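Local coordinates for protein putative alpha-galactosidase (Bacteroides fragilis, PDB 4NZJ) that probably hydrolyses terminal, non-reducing alpha-D-galactose residues from alpha-galactosides, at residues V73-E78 against K86-R91; D281-D286 against H294-I299. All blocks are in the same frame, centred on the assembly; numbering follows the deposited sequence. Where two conformers were deposited one is given.

Contact 1 (V73-E78 against K86-R91); sequences VTLKAE and KQLVIR
The flat group of this contact is the terminal amide of Gln87, met by Thr74 at its oxygen: OG1 of Thr74 donates to OE1 of Gln87 at 2.7 Å, lying in the plane of the amide and on a lone pair of OE1. CB and CG2 of Thr74 also come up to this oxygen, while NE2 lies farther from the hydroxyl. The bend at chi2 of Gln87 (-73°) turns CD toward the strand of Thr74. Beneath this bond Thr74 and Gln87 form an antiparallel non-hydrogen-bonded pair, their CA atoms 4.6 Å apart. The hydrogen-bonded pairs lie on its two sides: N of Val73 reaches O of Leu88 at 2.8 Å, with N of Leu88 returning to O of Val73, and Leu75 and Lys86 exchange a like pair of bonds. CA of Gln87 adds a C-H contact to O of Val73 at 3.3 Å. On the other face of the sheet the meeting is apolar. CD1 of Leu75 rests against CB of Leu88 at 3.7 Å, and CG2 of Val73, anti to its own carbonyl carbon, reaches the CD1 tip of Ile90 at 4.0 Å. Phe31, Phe29 and Ile33 of strand 28-36 cover this layer, packing the hairpin of strands 69-79 and 82-92 against the second sheet of the N-terminal Ig-like domain. Strand 42-46 continues the hairpin's sheet beyond segment 73-78. The chemistry thus divides by face: leucine, valine and isoleucine branches turn into the sandwich, whereas the hydroxyl-amide bond spans the strands on the more exposed face and ties Gln87 to Thr74 beyond what the backbone bonds provide.

Contact 2 (D281-D286 against H294-I299); sequences DIWYRD and HGILNI
OD1 of Asn298 accepts the backbone N of Arg285 at 2.8 Å, the donor standing 36° out of the amide plane. CG of Asn298 stands anti to its carbonyl carbon (chi1 -51°), beside the backbone N, and CB points toward the loop. ND2 comes over a face of the Tyr284 ring, 3.4 Å from CE2, with amide and ring planes 52° apart. O of Arg285 in turn receives N of Gly295 on a lone pair, at 2.9 Å. Gly295 is the N-cap residue of helix 296-303, and the loop of residues 281-286 runs across this helix start within the catalytic TIM barrel domain, in the region following strand 272-274. Two amides of the first turn are taken up by loop carbonyls: N of Ile296 bonds to O of Ile282, and N of Leu297 to O of Trp283 at 2.9 Å, nearly along the C=O axis. Gly295 lies close under the loop, its CA 3.3 Å from O of Ile282. Leu297 spreads over one face of the Trp283 indole: CD1 makes a CH-pi contact with the five-membered ring, 3.4 Å from NE1, while CD2 packs on CZ2 of the six-membered ring. Ile296 CD1 takes the indole edge at CE3, and Tyr466 meets the same indole edge-to-face. At the far end a water joins OD1 of Asp286, to which it donates at 2.7 Å, with ND1 of His294, reached in the plane of the imidazole at 2.8 Å. The guanidinium of Arg285 leads away, its NH1 bonded to the carbonyls of Gly291 and Leu293.

Contacts 1 and 2 follow one another along the chain and fall in different domains, 73-78 with 86-91 in the N-terminal Ig-like domain and 281-286 with 294-299 in the TIM barrel domain. Their centres are about 39 Å apart, on opposite sides of the chain's centre, and their nearest atoms are about 26 Å apart, so neither touches the other. Both bring together segments separated by seven residues, but the intervening residues are mostly strand in contact 1, whereas in contact 2 they include the short helix 287-290. Contact 2, which follows strand 272-274 of the barrel, buries the larger surface, 539 Å² against 356 Å² for contact 1.

Contact 1 (V73-E78 against K86-R91)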
# COMPACT_ATOMS: atom_id res chain seq x y z
N VAL A 73 -16.46 1.53 15.87
CA VAL A 73 -16.40 2.89 16.35
C VAL A 73 -17.07 3.80 15.33
O VAL A 73 -16.91 3.60 14.13
CB VAL A 73 -14.93 3.32 16.53
CG1 VAL A 73 -14.83 4.72 17.13
CG2 VAL A 73 -14.20 2.32 17.41
N THR A 74 -17.82 4.79 15.80
CA THR A 74 -18.41 5.77 14.90
C THR A 74 -17.57 7.05 14.94
O THR A 74 -17.49 7.70 15.97
CB THR A 74 -19.87 6.06 15.26
OG1 THR A 74 -20.61 4.83 15.23
CG2 THR A 74 -20.50 7.05 14.28
N LEU A 75 -16.95 7.37 13.81
CA LEU A 75 -16.09 8.55 13.70
C LEU A 75 -16.86 9.71 13.11
O LEU A 75 -17.71 9.52 12.25
CB LEU A 75 -14.89 8.26 12.81
CG LEU A 75 -14.03 7.06 13.17
CD1 LEU A 75 -12.96 6.84 12.11
CD2 LEU A 75 -13.42 7.24 14.55
N LYS A 76 -16.53 10.91 13.56
CA LYS A 76 -17.14 12.13 13.06
C LYS A 76 -16.06 13.17 12.80
O LYS A 76 -15.18 13.38 13.64
CB LYS A 76 -18.16 12.66 14.07
CG LYS A 76 -18.97 13.84 13.60
CD LYS A 76 -19.99 14.24 14.65
CE LYS A 76 -20.86 15.39 14.19
NZ LYS A 76 -21.63 16.00 15.32
N ALA A 77 -16.11 13.80 11.63
CA ALA A 77 -15.23 14.91 11.29
C ALA A 77 -16.12 16.09 10.97
O ALA A 77 -17.12 15.93 10.28
CB ALA A 77 -14.37 14.55 10.09
N GLU A 78 -15.75 17.27 11.49
CA GLU A 78 -16.54 18.49 11.33
C GLU A 78 -15.66 19.66 10.91
O GLU A 78 -14.58 19.86 11.47
CB GLU A 78 -17.19 18.88 12.66
CG GLU A 78 -18.03 17.80 13.34
CD GLU A 78 -18.50 18.22 14.72
OE1 GLU A 78 -17.65 18.37 15.63
OE2 GLU A 78 -19.72 18.42 14.90
N LYS A 86 -18.62 8.18 9.79
CA LYS A 86 -18.21 6.92 9.19
C LYS A 86 -17.89 5.91 10.27
O LYS A 86 -17.32 6.26 11.31
CB LYS A 86 -16.97 7.15 8.32
CG LYS A 86 -17.08 6.64 6.90
CD LYS A 86 -18.03 7.50 6.09
CE LYS A 86 -17.95 7.20 4.61
NZ LYS A 86 -18.98 7.95 3.83
N GLN A 87 -18.22 4.64 10.02
CA GLN A 87 -17.85 3.56 10.92
C GLN A 87 -16.39 3.18 10.69
O GLN A 87 -15.89 3.23 9.56
CB GLN A 87 -18.73 2.32 10.68
CG GLN A 87 -20.23 2.55 10.76
CD GLN A 87 -20.74 2.78 12.17
OE1 GLN A 87 -20.50 3.83 12.76
NE2 GLN A 87 -21.45 1.79 12.71
N LEU A 88 -15.71 2.80 11.77
CA LEU A 88 -14.39 2.18 11.70
C LEU A 88 -14.42 0.92 12.53
O LEU A 88 -14.84 0.94 13.69
CB LEU A 88 -13.32 3.13 12.23
CG LEU A 88 -11.90 2.55 12.39
CD1 LEU A 88 -11.27 2.25 11.04
CD2 LEU A 88 -11.02 3.50 13.19
N VAL A 89 -13.99 -0.20 11.94
CA VAL A 89 -13.87 -1.45 12.68
C VAL A 89 -12.42 -1.62 13.09
O VAL A 89 -11.52 -1.57 12.25
CB VAL A 89 -14.36 -2.65 11.86
CG1 VAL A 89 -14.06 -3.96 12.58
CG2 VAL A 89 -15.85 -2.52 11.58
N ILE A 90 -12.19 -1.79 14.39
CA ILE A 90 -10.86 -2.08 14.91
C ILE A 90 -10.82 -3.54 15.33
O ILE A 90 -11.59 -3.96 16.18
CB ILE A 90 -10.50 -1.18 16.11
CG1 ILE A 90 -10.51 0.29 15.66
CG2 ILE A 90 -9.14 -1.56 16.69
CD1 ILE A 90 -10.34 1.29 16.79
N ARG A 91 -9.93 -4.31 14.71
CA ARG A 91 -9.77 -5.72 15.05
C ARG A 91 -8.48 -5.90 15.82
O ARG A 91 -7.39 -5.64 15.29
CB ARG A 91 -9.76 -6.61 13.80
CG ARG A 91 -9.52 -8.09 14.10
CD ARG A 91 -9.81 -8.96 12.89
NE ARG A 91 -11.18 -8.75 12.43
CZ ARG A 91 -11.61 -8.94 11.19
NH1 ARG A 91 -10.79 -9.38 10.24
NH2 ARG A 91 -12.88 -8.70 10.89

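Contact 2 (D281-D286 against H294-I299)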
# COMPACT_ATOMS: atom_id res chain seq x y z
N ASP A 281 10.64 2.14 -14.18
CA ASP A 281 9.79 3.22 -14.67
C ASP A 281 9.69 3.09 -16.19
O ASP A 281 10.27 3.86 -16.95
CB ASP A 281 10.40 4.56 -14.23
CG ASP A 281 9.58 5.76 -14.66
OD1 ASP A 281 8.37 5.63 -14.92
OD2 ASP A 281 10.19 6.86 -14.73
N ILE A 282 8.94 2.07 -16.62
CA ILE A 282 8.88 1.69 -18.02
C ILE A 282 7.64 0.82 -18.25
O ILE A 282 7.24 0.05 -17.37
CB ILE A 282 10.18 0.98 -18.46
CG1 ILE A 282 10.21 0.76 -19.97
CG2 ILE A 282 10.38 -0.32 -17.69
CD1 ILE A 282 11.59 0.44 -20.52
N TRP A 283 7.02 0.96 -19.42
CA TRP A 283 5.75 0.31 -19.71
C TRP A 283 5.96 -1.18 -19.96
O TRP A 283 5.26 -2.02 -19.39
CB TRP A 283 5.12 0.98 -20.92
CG TRP A 283 3.71 0.61 -21.24
CD1 TRP A 283 3.27 0.10 -22.41
CD2 TRP A 283 2.55 0.78 -20.41
NE1 TRP A 283 1.90 -0.08 -22.37
CE2 TRP A 283 1.44 0.33 -21.15
CE3 TRP A 283 2.35 1.26 -19.11
CZ2 TRP A 283 0.15 0.34 -20.63
CZ3 TRP A 283 1.06 1.28 -18.60
CH2 TRP A 283 -0.02 0.82 -19.36
N TYR A 284 6.92 -1.50 -20.81
CA TYR A 284 7.22 -2.89 -21.17
C TYR A 284 8.72 -3.15 -21.12
O TYR A 284 9.49 -2.45 -21.77
CB TYR A 284 6.71 -3.23 -22.56
CG TYR A 284 7.03 -4.66 -22.97
CD1 TYR A 284 8.25 -4.97 -23.55
CD2 TYR A 284 6.14 -5.69 -22.71
CE1 TYR A 284 8.57 -6.28 -23.90
CE2 TYR A 284 6.44 -7.00 -23.05
CZ TYR A 284 7.66 -7.29 -23.64
OH TYR A 284 7.97 -8.59 -24.00
N ARG A 285 9.11 -4.14 -20.33
CA ARG A 285 10.47 -4.69 -20.36
C ARG A 285 10.43 -6.05 -19.70
O ARG A 285 10.02 -6.16 -18.55
CB ARG A 285 11.45 -3.78 -19.61
CG ARG A 285 12.90 -4.18 -19.81
CD ARG A 285 13.85 -3.18 -19.18
NE ARG A 285 15.24 -3.46 -19.51
CZ ARG A 285 16.00 -4.37 -18.91
NH1 ARG A 285 15.52 -5.13 -17.93
NH2 ARG A 285 17.26 -4.54 -19.30
N ASP A 286 10.85 -7.09 -20.42
CA ASP A 286 10.85 -8.43 -19.84
C ASP A 286 12.15 -8.65 -19.08
O ASP A 286 13.15 -9.08 -19.67
CB ASP A 286 10.65 -9.51 -20.90
CG ASP A 286 10.51 -10.90 -20.30
OD1 ASP A 286 10.53 -11.02 -19.06
OD2 ASP A 286 10.39 -11.86 -21.10
N HIS A 294 11.72 -4.94 -14.66
CA HIS A 294 10.50 -5.36 -15.35
C HIS A 294 9.60 -4.16 -15.59
O HIS A 294 9.47 -3.30 -14.71
CB HIS A 294 9.72 -6.36 -14.49
CG HIS A 294 10.47 -7.62 -14.20
ND1 HIS A 294 10.22 -8.80 -14.86
CD2 HIS A 294 11.47 -7.88 -13.32
CE1 HIS A 294 11.02 -9.74 -14.39
NE2 HIS A 294 11.79 -9.21 -13.46
N GLY A 295 8.95 -4.14 -16.74
CA GLY A 295 7.95 -3.13 -17.04
C GLY A 295 6.63 -3.38 -16.33
O GLY A 295 6.38 -4.47 -15.82
N ILE A 296 5.80 -2.34 -16.31
CA ILE A 296 4.49 -2.41 -15.67
C ILE A 296 3.67 -3.56 -16.27
O ILE A 296 3.08 -4.34 -15.52
CB ILE A 296 3.73 -1.07 -15.87
CG1 ILE A 296 4.40 0.04 -15.03
CG2 ILE A 296 2.26 -1.21 -15.50
CD1 ILE A 296 4.13 1.44 -15.53
N LEU A 297 3.63 -3.65 -17.59
CA LEU A 297 2.86 -4.70 -18.26
C LEU A 297 3.33 -6.08 -17.86
O LEU A 297 2.54 -7.01 -17.71
CB LEU A 297 2.93 -4.57 -19.78
CG LEU A 297 2.23 -3.35 -20.39
CD1 LEU A 297 2.22 -3.47 -21.90
CD2 LEU A 297 0.82 -3.21 -19.85
N ASN A 298 4.64 -6.22 -17.68
CA ASN A 298 5.24 -7.52 -17.39
C ASN A 298 4.88 -8.00 -16.00
O ASN A 298 4.64 -9.19 -15.78
CB ASN A 298 6.74 -7.43 -17.58
CG ASN A 298 7.10 -6.84 -18.92
OD1 ASN A 298 7.10 -5.62 -19.10
ND2 ASN A 298 7.34 -7.70 -19.89
N ILE A 299 4.81 -7.07 -15.06
CA ILE A 299 4.43 -7.41 -13.70
C ILE A 299 2.93 -7.76 -13.63
O ILE A 299 2.55 -8.63 -12.87
CB ILE A 299 4.86 -6.31 -12.70
CG1 ILE A 299 6.39 -6.38 -12.55
CG2 ILE A 299 4.18 -6.51 -11.35
CD1 ILE A 299 7.01 -5.32 -11.67
O HOH W 1 8.95 -10.14 -17.02